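Local coordinates for protein GTN Reductase (Agrobacterium tumefaciens, PDB 5N6G) that binds flavin mononucleotide and, as an Old Yellow Enzyme-type ene-reductase, probably reduces carbon-carbon double bonds with NADH or NADPH, at residues F263-E268 with I303-Y308; I104-L109 with T128-D133; L155-Y160 with L212-A217. One frame throughout, in Å; residues are numbered along the deposited sequence.

Overall arrangement
The fold is a closed barrel of eight parallel strands. Contact 1 lies in the barrel wall, between the neighbouring strands 263-267 and 301-305, and reaches the ribityl chain and phosphate of FMN. Contact 3 lies in the outer layer, between helices 150-169 and 204-222. Contact 2 lies outside the barrel, where the loop after strand 94-99 packs on the hairpin strand 127-131. Along the chain the order is contact 2, contact 3, contact 1. The centres of contacts 1 and 2 lie about 29 Å apart, that of contact 3 about 23 Å from contact 1 and about 25 Å from contact 2. Only contact 1 holds residues that bind FMN; contact 2 holds Tyr-129 of the 2-phenylacrylic acid pocket.

Contact 1 of 3, residues F263-E268 with I303-Y308; sequences FIHVVE and IANNGY. With FMN (flavin mononucleotide), chain B.
Ile-303 lies against Phe-263 and His-265 of the neighbouring strand. Its CD1 reaches Phe-263 CD2 at 3.8 Å. Its CG2 sits over one face of the His-265 ring, 4.2 Å from the centroid, in a CH-pi contact offset toward the rim. Asn-305 CB meets the edge of the same ring. His-265 ND1 is hydrogen-bonded to Glu-176 OE1, outside the two strands.

The strands run parallel, 16° apart. Four backbone bonds join them: Ile-303 N to Ile-264 O, Val-266 N to Ile-303 O, Asn-305 N to Val-266 O, and Glu-268 N to Asn-305 O.

Glu-268 follows the end of its strand, and its side chain runs across to the second segment. Its CB lies 3.6 Å from Asn-305 O, and CG passes the same oxygen. Beyond CG the chain is extended and brings CD beside Ala-304 CB. At the tip, OE1 accepts a hydrogen bond of 2.7 Å from Tyr-308 OH, met on the syn side and 17° out of the carboxylate plane. Arg-275 also forms a salt bridge to OE1, so hydroxyl and guanidinium both hold this oxygen. The backbone O of Glu-268 accepts from Asn-306 ND2 at 2.8 Å; ND2 is also bonded to Gly-273 O.

Asn-305 is on the same face of the sheet as His-265 and Val-267. With CG anti to the backbone N (chi1 168°), its amide meets the cofactor. OD1 accepts from FMN O3' at 2.6 Å, and ND2 donates to FMN O5' at 3.0 Å. ND2 also bonds Ala-326 O, which should help fix the amide's rotation. Gly-307 N donates to phosphate oxygen O1P. This is a beta-alpha-beta unit of a TIM barrel, with a strand's C-terminal end and following loop holding the ribityl chain and phosphate of FMN.

Contact 2 of 3, residues I104-L109 with T128-D133; sequences ISHTSL and TYIIND
His-106 carries its ring under the side chain of Ile-130, whose CD1 sits over one face, toward the rim. The segment of His-106 is a loop that follows barrel strand 94-99. Ile-130 is on strand 127-131, which pairs with 137-141 in an antiparallel two-stranded sheet. Both belong to the excursion after the third strand of the TIM barrel.

Ile-130 CD1 lies 4.2 Å from the ring centroid, 21° off the normal. This is a CH-pi contact, nearest to CE1. CG1 stands between the backbone N and the carbonyl carbon (chi1 62°), and CD1 continues from it over the imidazole. The other branch, CG2, packs at 3.7 Å on His-106 CB. CG2 is also touched by Ser-108 OG and, more distantly, by Leu-109 CD1. Three residues of the loop thus touch one methyl. Thr-128 CG2 adds a second apolar touch to His-106 CB, at 4.0 Å. The hydroxyl of Thr-128 is bonded to Gly-64 O.

The imidazole is held within its own loop. Ser-108 N donates to His-106 ND1, from 34° out of the ring plane. Ser-108 OG is hydrogen-bonded to the same nitrogen at 2.8 Å. Together these two bonds should limit the rotation of the ring and keep that face toward Ile-130. Leu-109 N bonds back to His-106 O and closes the turn.

Tyr-129 points away from this loop. Its side chain lines the pocket of 2-phenylacrylic acid, with Tyr-65 among its neighbours. The hairpin strand therefore packs on the loop through Thr-128 and Ile-130, and meets the ligand through Tyr-129. Polar contact between the segments runs through a water, 2.9 Å from Ser-108 OG and accepting from Ile-131 N at 2.9 Å.

Contact 3 of 3, residues L155-Y160 with L212-A217; sequences LILEDY and LEVVDA
Leu-157 is the first residue of 155-160 to meet the second helix, at Glu-213 and Val-214. CG is anti to the carbonyl carbon (chi1 -71°); beyond it the two methyls meet different partners. CD2 presses on the backbone of the other helix, 3.7 Å from Val-214 N, and also lies 3.8 Å from Val-214 CG2. CD1 runs beside Glu-213, near CB and 3.9 Å from OE1. That carboxylate oxygen is hydrogen-bonded to the hydroxyl of Tyr-200, so the leucine methyl lies beside an oxygen whose polar partner is elsewhere. The backbone O of Leu-157 faces Ala-217 CB at 4.4 Å. The alanine CB points toward the first helix there.

One turn further on, Tyr-160 points toward 212-217. Its ring receives Val-214 CG1 over the centre of one face, 3.6 Å from the centroid and only 9° off the normal. This is a CH-pi contact with the methyl almost straight above the ring. Val-214 CG2 touches the same ring near its CD2 and CE2 side, at 3.9 Å from CE2. Val-214 is therefore shared: CG1 goes to the tyrosine, while CG2 touches both the tyrosine and Leu-157.

Ile-185 of helix 184-189 also touches both Tyr-160 and Val-214. The short helix segments are 9.3 Å apart at closest approach and cross at -39°. They belong to helices 150-169 and 204-222, outer helices of the TIM barrel, with strand 174-178 and the short helix 184-189 between them in the chain. The joint is mostly methyl groups and one aromatic face, with backbone atoms and the Glu-213 side chain taking part. With no hydrogen bond between the segments, it rests on close fit and the burial of apolar surface.

Contact 1 of 3, residues F263-E268 with I303-Y308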
loop_
_atom_site.group_PDB
_atom_site.type_symbol
_atom_site.label_atom_id
_atom_site.label_comp_id
_atom_site.label_asym_id
_atom_site.label_seq_id
_atom_site.Cartn_x
_atom_site.Cartn_y
_atom_site.Cartn_z
ATOM N N PHE A 263 12.069 2.034 -3.854
ATOM C CA PHE A 263 11.691 2.699 -2.615
ATOM C C PHE A 263 11.183 1.693 -1.597
ATOM O O PHE A 263 10.666 0.620 -1.935
ATOM C CB PHE A 263 10.639 3.813 -2.838
ATOM C CG PHE A 263 9.315 3.341 -3.409
ATOM C CD1 PHE A 263 9.135 3.282 -4.789
ATOM C CD2 PHE A 263 8.255 2.977 -2.579
ATOM C CE1 PHE A 263 7.924 2.856 -5.343
ATOM C CE2 PHE A 263 7.034 2.558 -3.132
ATOM C CZ PHE A 263 6.877 2.496 -4.503
ATOM N N ILE A 264 11.351 2.081 -0.330
ATOM C CA ILE A 264 10.754 1.430 0.826
ATOM C C ILE A 264 9.843 2.458 1.477
ATOM O O ILE A 264 10.288 3.567 1.795
ATOM C CB ILE A 264 11.810 0.967 1.854
ATOM C CG1 ILE A 264 12.986 0.232 1.180
ATOM C CG2 ILE A 264 11.131 0.152 2.965
ATOM C CD1 ILE A 264 12.606 -1.096 0.541
ATOM N N HIS A 265 8.583 2.093 1.682
ATOM C CA HIS A 265 7.584 2.955 2.289
ATOM C C HIS A 265 7.202 2.353 3.630
ATOM O O HIS A 265 6.676 1.236 3.682
ATOM C CB HIS A 265 6.383 3.073 1.347
ATOM C CG HIS A 265 5.312 4.003 1.797
ATOM N ND1 HIS A 265 4.233 4.290 0.997
ATOM C CD2 HIS A 265 5.124 4.694 2.944
ATOM C CE1 HIS A 265 3.433 5.136 1.620
ATOM N NE2 HIS A 265 3.947 5.398 2.804
ATOM N N VAL A 266 7.485 3.070 4.715
ATOM C CA VAL A 266 7.328 2.537 6.065
ATOM C C VAL A 266 6.251 3.310 6.814
ATOM O O VAL A 266 6.298 4.546 6.895
ATOM C CB VAL A 266 8.661 2.565 6.838
ATOM C CG1 VAL A 266 9.206 3.979 6.953
ATOM C CG2 VAL A 266 8.502 1.948 8.219
ATOM N N VAL A 267 5.303 2.568 7.384
ATOM C CA VAL A 267 4.318 3.084 8.332
ATOM C C VAL A 267 4.952 3.022 9.710
ATOM O O VAL A 267 5.272 1.936 10.214
ATOM C CB VAL A 267 3.016 2.262 8.295
ATOM C CG1 VAL A 267 2.007 2.773 9.328
ATOM C CG2 VAL A 267 2.397 2.261 6.892
ATOM N N GLU A 268 5.101 4.180 10.341
ATOM C CA GLU A 268 5.722 4.291 11.648
ATOM C C GLU A 268 4.629 4.280 12.711
ATOM O O GLU A 268 3.909 5.268 12.886
ATOM C CB GLU A 268 6.570 5.559 11.710
ATOM C CG GLU A 268 7.698 5.514 10.682
ATOM C CD GLU A 268 8.494 6.807 10.575
ATOM O OE1 GLU A 268 7.913 7.914 10.699
ATOM O OE2 GLU A 268 9.714 6.698 10.344
ATOM N N ILE A 303 10.733 6.348 2.298
ATOM C CA ILE A 303 9.506 7.129 2.390
ATOM C C ILE A 303 8.845 6.772 3.705
ATOM O O ILE A 303 8.575 5.600 3.960
ATOM C CB ILE A 303 8.536 6.837 1.230
ATOM C CG1 ILE A 303 9.206 7.015 -0.134
ATOM C CG2 ILE A 303 7.294 7.693 1.407
ATOM C CD1 ILE A 303 8.305 6.575 -1.309
ATOM N N ALA A 304 8.563 7.765 4.523
ATOM C CA ALA A 304 7.975 7.522 5.829
ATOM C C ALA A 304 6.559 8.059 5.870
ATOM O O ALA A 304 6.231 9.031 5.199
ATOM C CB ALA A 304 8.780 8.187 6.943
ATOM N N ASN A 305 5.743 7.416 6.698
ATOM C CA ASN A 305 4.340 7.741 6.844
ATOM C C ASN A 305 3.909 7.555 8.284
ATOM O O ASN A 305 4.510 6.776 9.034
ATOM C CB ASN A 305 3.478 6.839 5.960
ATOM C CG ASN A 305 2.023 6.942 6.296
ATOM O OD1 ASN A 305 1.469 6.100 7.004
ATOM N ND2 ASN A 305 1.385 7.993 5.811
ATOM N N ASN A 306 2.843 8.295 8.629
ATOM C CA ASN A 306 1.909 8.113 9.735
ATOM C C ASN A 306 2.039 9.252 10.742
ATOM O O ASN A 306 3.014 9.351 11.501
ATOM C CB ASN A 306 2.052 6.757 10.426
ATOM C CG ASN A 306 0.902 6.501 11.398
ATOM O OD1 ASN A 306 -0.269 6.691 11.056
ATOM N ND2 ASN A 306 1.234 6.123 12.631
ATOM N N GLY A 307 1.062 10.151 10.727
ATOM C CA GLY A 307 1.008 11.221 11.702
ATOM C C GLY A 307 1.914 12.399 11.436
ATOM O O GLY A 307 2.116 13.215 12.340
ATOM N N TYR A 308 2.484 12.515 10.243
ATOM C CA TYR A 308 3.317 13.672 9.940
ATOM C C TYR A 308 2.458 14.909 9.732
ATOM O O TYR A 308 1.297 14.823 9.326
ATOM C CB TYR A 308 4.150 13.412 8.688
ATOM C CG TYR A 308 5.353 12.568 8.954
ATOM C CD1 TYR A 308 6.536 13.153 9.358
ATOM C CD2 TYR A 308 5.308 11.185 8.828
ATOM C CE1 TYR A 308 7.662 12.400 9.615
ATOM C CE2 TYR A 308 6.444 10.405 9.094
ATOM C CZ TYR A 308 7.612 11.032 9.497
ATOM O OH TYR A 308 8.748 10.319 9.771
HETATM N N1 FMN B . -2.941 2.115 3.542
HETATM C C2 FMN B . -2.560 1.298 2.507
HETATM O O2 FMN B . -1.432 0.758 2.475
HETATM N N3 FMN B . -3.427 1.087 1.457
HETATM C C4 FMN B . -4.707 1.597 1.349
HETATM O O4 FMN B . -5.385 1.384 0.344
HETATM C C4A FMN B . -5.112 2.431 2.459
HETATM N N5 FMN B . -6.300 2.981 2.417
HETATM C C5A FMN B . -6.613 3.903 3.402
HETATM C C6 FMN B . -7.823 4.582 3.310
HETATM C C7 FMN B . -8.138 5.597 4.202
HETATM C C7M FMN B . -9.449 6.327 4.042
HETATM C C8 FMN B . -7.238 5.940 5.218
HETATM C C8M FMN B . -7.521 7.076 6.162
HETATM C C9 FMN B . -6.035 5.247 5.331
HETATM C C9A FMN B . -5.716 4.239 4.422
HETATM N N10 FMN B . -4.458 3.598 4.441
HETATM C C10 FMN B . -4.137 2.668 3.491
HETATM C "C1'" FMN B . -3.441 4.086 5.384
HETATM C "C2'" FMN B . -2.799 5.370 4.874
HETATM O "O2'" FMN B . -2.051 5.121 3.678
HETATM C "C3'" FMN B . -1.878 6.030 5.901
HETATM O "O3'" FMN B . -0.884 5.097 6.320
HETATM C "C4'" FMN B . -2.610 6.545 7.139
HETATM O "O4'" FMN B . -3.705 7.379 6.754
HETATM C "C5'" FMN B . -1.683 7.272 8.095
HETATM O "O5'" FMN B . -1.128 8.444 7.464
HETATM P P FMN B . -1.615 9.964 7.760
HETATM O O1P FMN B . -1.324 10.204 9.226
HETATM O O2P FMN B . -3.111 9.968 7.490
HETATM O O3P FMN B . -0.818 10.798 6.825
#

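Contact 2 of 3, residues I104-L109 with T128-D133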
loop_
_atom_site.group_PDB
_atom_site.type_symbol
_atom_site.label_atom_id
_atom_site.label_comp_id
_atom_site.label_asym_id
_atom_site.label_seq_id
_atom_site.Cartn_x
_atom_site.Cartn_y
_atom_site.Cartn_z
ATOM N N ILE A 104 -8.526 -11.200 4.791
ATOM C CA ILE A 104 -9.396 -10.047 5.076
ATOM C C ILE A 104 -10.321 -9.890 3.876
ATOM O O ILE A 104 -10.153 -9.016 3.023
ATOM C CB ILE A 104 -8.585 -8.789 5.364
ATOM C CG1 ILE A 104 -7.541 -9.059 6.459
ATOM C CG2 ILE A 104 -9.493 -7.673 5.771
ATOM C CD1 ILE A 104 -8.123 -9.477 7.815
ATOM N N SER A 105 -11.329 -10.758 3.809
ATOM C CA SER A 105 -12.256 -10.767 2.685
ATOM C C SER A 105 -13.542 -11.476 3.109
ATOM O O SER A 105 -13.725 -11.850 4.270
ATOM C CB SER A 105 -11.603 -11.420 1.463
ATOM O OG SER A 105 -12.386 -11.303 0.273
ATOM N N HIS A 106 -14.445 -11.631 2.148
ATOM C CA HIS A 106 -15.747 -12.230 2.367
ATOM C C HIS A 106 -16.042 -13.140 1.187
ATOM O O HIS A 106 -15.596 -12.878 0.073
ATOM C CB HIS A 106 -16.820 -11.142 2.499
ATOM C CG HIS A 106 -18.153 -11.653 2.949
ATOM N ND1 HIS A 106 -19.158 -11.970 2.059
ATOM C CD2 HIS A 106 -18.663 -11.871 4.188
ATOM C CE1 HIS A 106 -20.216 -12.388 2.728
ATOM N NE2 HIS A 106 -19.947 -12.321 4.020
ATOM N N THR A 107 -16.751 -14.233 1.453
ATOM C CA THR A 107 -17.058 -15.193 0.392
ATOM C C THR A 107 -17.760 -14.540 -0.796
ATOM O O THR A 107 -17.536 -14.951 -1.939
ATOM C CB THR A 107 -17.917 -16.322 0.938
ATOM O OG1 THR A 107 -19.115 -15.769 1.515
ATOM C CG2 THR A 107 -17.151 -17.129 1.970
ATOM N N SER A 108 -18.593 -13.523 -0.558
ATOM C CA SER A 108 -19.345 -12.888 -1.642
ATOM C C SER A 108 -18.449 -12.144 -2.638
ATOM O O SER A 108 -18.909 -11.808 -3.740
ATOM C CB SER A 108 -20.386 -11.931 -1.048
ATOM O OG SER A 108 -19.724 -10.845 -0.425
ATOM N N LEU A 109 -17.198 -11.855 -2.273
ATOM C CA LEU A 109 -16.239 -11.192 -3.145
ATOM C C LEU A 109 -15.313 -12.165 -3.862
ATOM O O LEU A 109 -14.596 -11.752 -4.784
ATOM C CB LEU A 109 -15.386 -10.198 -2.329
ATOM C CG LEU A 109 -16.164 -9.110 -1.594
ATOM C CD1 LEU A 109 -15.246 -8.362 -0.606
ATOM C CD2 LEU A 109 -16.783 -8.148 -2.585
ATOM N N THR A 128 -15.608 -5.985 6.849
ATOM C CA THR A 128 -15.418 -5.551 5.482
ATOM C C THR A 128 -16.710 -4.971 4.930
ATOM O O THR A 128 -17.736 -4.908 5.610
ATOM C CB THR A 128 -14.911 -6.677 4.576
ATOM O OG1 THR A 128 -14.768 -6.132 3.272
ATOM C CG2 THR A 128 -15.866 -7.875 4.521
ATOM N N TYR A 129 -16.642 -4.528 3.676
ATOM C CA TYR A 129 -17.749 -3.864 2.997
ATOM C C TYR A 129 -18.126 -4.726 1.802
ATOM O O TYR A 129 -17.286 -4.987 0.936
ATOM C CB TYR A 129 -17.357 -2.452 2.548
ATOM C CG TYR A 129 -16.346 -1.730 3.440
ATOM C CD1 TYR A 129 -16.311 -1.937 4.812
ATOM C CD2 TYR A 129 -15.429 -0.832 2.899
ATOM C CE1 TYR A 129 -15.392 -1.290 5.615
ATOM C CE2 TYR A 129 -14.510 -0.168 3.705
ATOM C CZ TYR A 129 -14.502 -0.407 5.061
ATOM O OH TYR A 129 -13.603 0.236 5.875
ATOM N N ILE A 130 -19.379 -5.178 1.764
ATOM C CA ILE A 130 -19.862 -6.121 0.753
ATOM C C ILE A 130 -21.118 -5.598 0.065
ATOM O O ILE A 130 -21.731 -4.619 0.496
ATOM C CB ILE A 130 -20.130 -7.529 1.330
ATOM C CG1 ILE A 130 -21.219 -7.487 2.404
ATOM C CG2 ILE A 130 -18.831 -8.114 1.885
ATOM C CD1 ILE A 130 -21.835 -8.838 2.678
ATOM N N ILE A 131 -21.480 -6.277 -1.033
ATOM C CA ILE A 131 -22.693 -5.985 -1.798
ATOM C C ILE A 131 -23.543 -7.249 -1.877
ATOM O O ILE A 131 -23.071 -8.297 -2.327
ATOM C CB ILE A 131 -22.360 -5.471 -3.213
ATOM C CG1 ILE A 131 -21.489 -4.204 -3.142
ATOM C CG2 ILE A 131 -23.647 -5.216 -4.022
ATOM C CD1 ILE A 131 -22.106 -3.041 -2.349
ATOM N N ASN A 132 -24.800 -7.137 -1.470
ATOM C CA ASN A 132 -25.717 -8.267 -1.483
ATOM C C ASN A 132 -26.214 -8.541 -2.905
ATOM O O ASN A 132 -25.944 -7.792 -3.847
ATOM C CB ASN A 132 -26.905 -8.001 -0.553
ATOM C CG ASN A 132 -26.493 -7.871 0.914
ATOM O OD1 ASN A 132 -25.714 -8.675 1.427
ATOM N ND2 ASN A 132 -27.028 -6.860 1.592
ATOM N N ASP A 133 -26.967 -9.637 -3.050
ATOM C CA ASP A 133 -27.505 -10.000 -4.360
ATOM C C ASP A 133 -28.418 -8.907 -4.907
ATOM O O ASP A 133 -28.434 -8.649 -6.116
ATOM C CB ASP A 133 -28.259 -11.329 -4.266
ATOM C CG ASP A 133 -27.336 -12.505 -3.997
ATOM O OD1 ASP A 133 -26.118 -12.379 -4.251
ATOM O OD2 ASP A 133 -27.829 -13.557 -3.538
HETATM O O HOH W 1 -20.415 -8.669 -2.214
#

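Contact 3 of 3, residues L155-Y160 with L212-A217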
loop_
_atom_site.group_PDB
_atom_site.type_symbol
_atom_site.label_atom_id
_atom_site.label_comp_id
_atom_site.label_asym_id
_atom_site.label_seq_id
_atom_site.Cartn_x
_atom_site.Cartn_y
_atom_site.Cartn_z
ATOM N N LEU A 155 0.400 -20.004 -7.838
ATOM C CA LEU A 155 -0.592 -19.297 -8.624
ATOM C C LEU A 155 -0.669 -17.837 -8.217
ATOM O O LEU A 155 -0.817 -16.950 -9.066
ATOM C CB LEU A 155 -1.950 -19.978 -8.466
ATOM C CG LEU A 155 -2.032 -21.374 -9.099
ATOM C CD1 LEU A 155 -3.370 -21.988 -8.763
ATOM C CD2 LEU A 155 -1.856 -21.286 -10.591
ATOM N N ILE A 156 -0.552 -17.549 -6.924
ATOM C CA ILE A 156 -0.582 -16.154 -6.500
ATOM C C ILE A 156 0.644 -15.408 -7.007
ATOM O O ILE A 156 0.554 -14.240 -7.404
ATOM C CB ILE A 156 -0.720 -16.064 -4.976
ATOM C CG1 ILE A 156 -2.119 -16.545 -4.575
ATOM C CG2 ILE A 156 -0.501 -14.636 -4.460
ATOM C CD1 ILE A 156 -2.312 -16.695 -3.061
ATOM N N LEU A 157 1.816 -16.054 -6.991
ATOM C CA LEU A 157 2.999 -15.402 -7.546
ATOM C C LEU A 157 2.784 -15.050 -9.009
ATOM O O LEU A 157 3.165 -13.955 -9.445
ATOM C CB LEU A 157 4.236 -16.287 -7.370
ATOM C CG LEU A 157 4.719 -16.408 -5.932
ATOM C CD1 LEU A 157 5.839 -17.444 -5.851
ATOM C CD2 LEU A 157 5.214 -15.096 -5.384
ATOM N N GLU A 158 2.150 -15.950 -9.779
ATOM C CA GLU A 158 1.841 -15.630 -11.169
ATOM C C GLU A 158 0.886 -14.445 -11.250
ATOM O O GLU A 158 0.999 -13.611 -12.162
ATOM C CB GLU A 158 1.268 -16.854 -11.892
ATOM C CG GLU A 158 1.038 -16.654 -13.388
ATOM C CD GLU A 158 2.244 -16.057 -14.146
ATOM O OE1 GLU A 158 3.409 -16.489 -13.934
ATOM O OE2 GLU A 158 2.016 -15.138 -14.961
ATOM N N ASP A 159 -0.049 -14.339 -10.293
ATOM C CA ASP A 159 -0.957 -13.194 -10.286
ATOM C C ASP A 159 -0.213 -11.902 -9.978
ATOM O O ASP A 159 -0.588 -10.839 -10.485
ATOM C CB ASP A 159 -2.098 -13.400 -9.284
ATOM C CG ASP A 159 -3.091 -14.460 -9.736
ATOM O OD1 ASP A 159 -3.156 -14.765 -10.961
ATOM O OD2 ASP A 159 -3.826 -14.974 -8.860
ATOM N N TYR A 160 0.804 -11.944 -9.103
ATOM C CA TYR A 160 1.612 -10.741 -8.897
ATOM C C TYR A 160 2.388 -10.374 -10.158
ATOM O O TYR A 160 2.518 -9.182 -10.481
ATOM C CB TYR A 160 2.556 -10.908 -7.713
ATOM C CG TYR A 160 1.968 -10.571 -6.380
ATOM C CD1 TYR A 160 1.810 -9.248 -5.960
ATOM C CD2 TYR A 160 1.611 -11.573 -5.495
ATOM C CE1 TYR A 160 1.285 -8.942 -4.729
ATOM C CE2 TYR A 160 1.076 -11.268 -4.265
ATOM C CZ TYR A 160 0.936 -9.948 -3.880
ATOM O OH TYR A 160 0.411 -9.657 -2.653
ATOM N N LEU A 212 9.685 -12.156 -0.130
ATOM C CA LEU A 212 10.819 -11.996 -1.026
ATOM C C LEU A 212 10.560 -12.664 -2.369
ATOM O O LEU A 212 11.035 -12.180 -3.399
ATOM C CB LEU A 212 12.087 -12.523 -0.360
ATOM C CG LEU A 212 12.515 -11.725 0.863
ATOM C CD1 LEU A 212 13.636 -12.465 1.582
ATOM C CD2 LEU A 212 13.001 -10.332 0.499
ATOM N N GLU A 213 9.741 -13.716 -2.401
ATOM C CA GLU A 213 9.356 -14.303 -3.682
ATOM C C GLU A 213 8.458 -13.363 -4.470
ATOM O O GLU A 213 8.584 -13.282 -5.701
ATOM C CB GLU A 213 8.667 -15.658 -3.469
ATOM C CG GLU A 213 9.645 -16.756 -3.100
ATOM C CD GLU A 213 8.995 -18.086 -2.759
ATOM O OE1 GLU A 213 7.776 -18.135 -2.518
ATOM O OE2 GLU A 213 9.730 -19.099 -2.723
ATOM N N VAL A 214 7.553 -12.651 -3.780
ATOM C CA VAL A 214 6.721 -11.649 -4.446
ATOM C C VAL A 214 7.600 -10.548 -5.018
ATOM O O VAL A 214 7.462 -10.170 -6.183
ATOM C CB VAL A 214 5.657 -11.081 -3.484
ATOM C CG1 VAL A 214 4.934 -9.900 -4.125
ATOM C CG2 VAL A 214 4.670 -12.169 -3.060
ATOM N N VAL A 215 8.531 -10.025 -4.211
ATOM C CA VAL A 215 9.399 -8.953 -4.696
ATOM C C VAL A 215 10.185 -9.410 -5.917
ATOM O O VAL A 215 10.281 -8.697 -6.914
ATOM C CB VAL A 215 10.341 -8.464 -3.576
ATOM C CG1 VAL A 215 11.415 -7.527 -4.145
ATOM C CG2 VAL A 215 9.564 -7.770 -2.507
ATOM N N ASP A 216 10.772 -10.602 -5.857
ATOM C CA ASP A 216 11.589 -11.050 -6.967
ATOM C C ASP A 216 10.740 -11.332 -8.213
ATOM O O ASP A 216 11.202 -11.094 -9.333
ATOM C CB ASP A 216 12.411 -12.265 -6.543
ATOM C CG ASP A 216 13.433 -11.932 -5.455
ATOM O OD1 ASP A 216 13.814 -10.732 -5.334
ATOM O OD2 ASP A 216 13.869 -12.859 -4.730
ATOM N N ALA A 217 9.497 -11.807 -8.045
ATOM C CA ALA A 217 8.593 -12.012 -9.182
ATOM C C ALA A 217 8.225 -10.688 -9.852
ATOM O O ALA A 217 8.246 -10.580 -11.092
ATOM C CB ALA A 217 7.329 -12.756 -8.727
#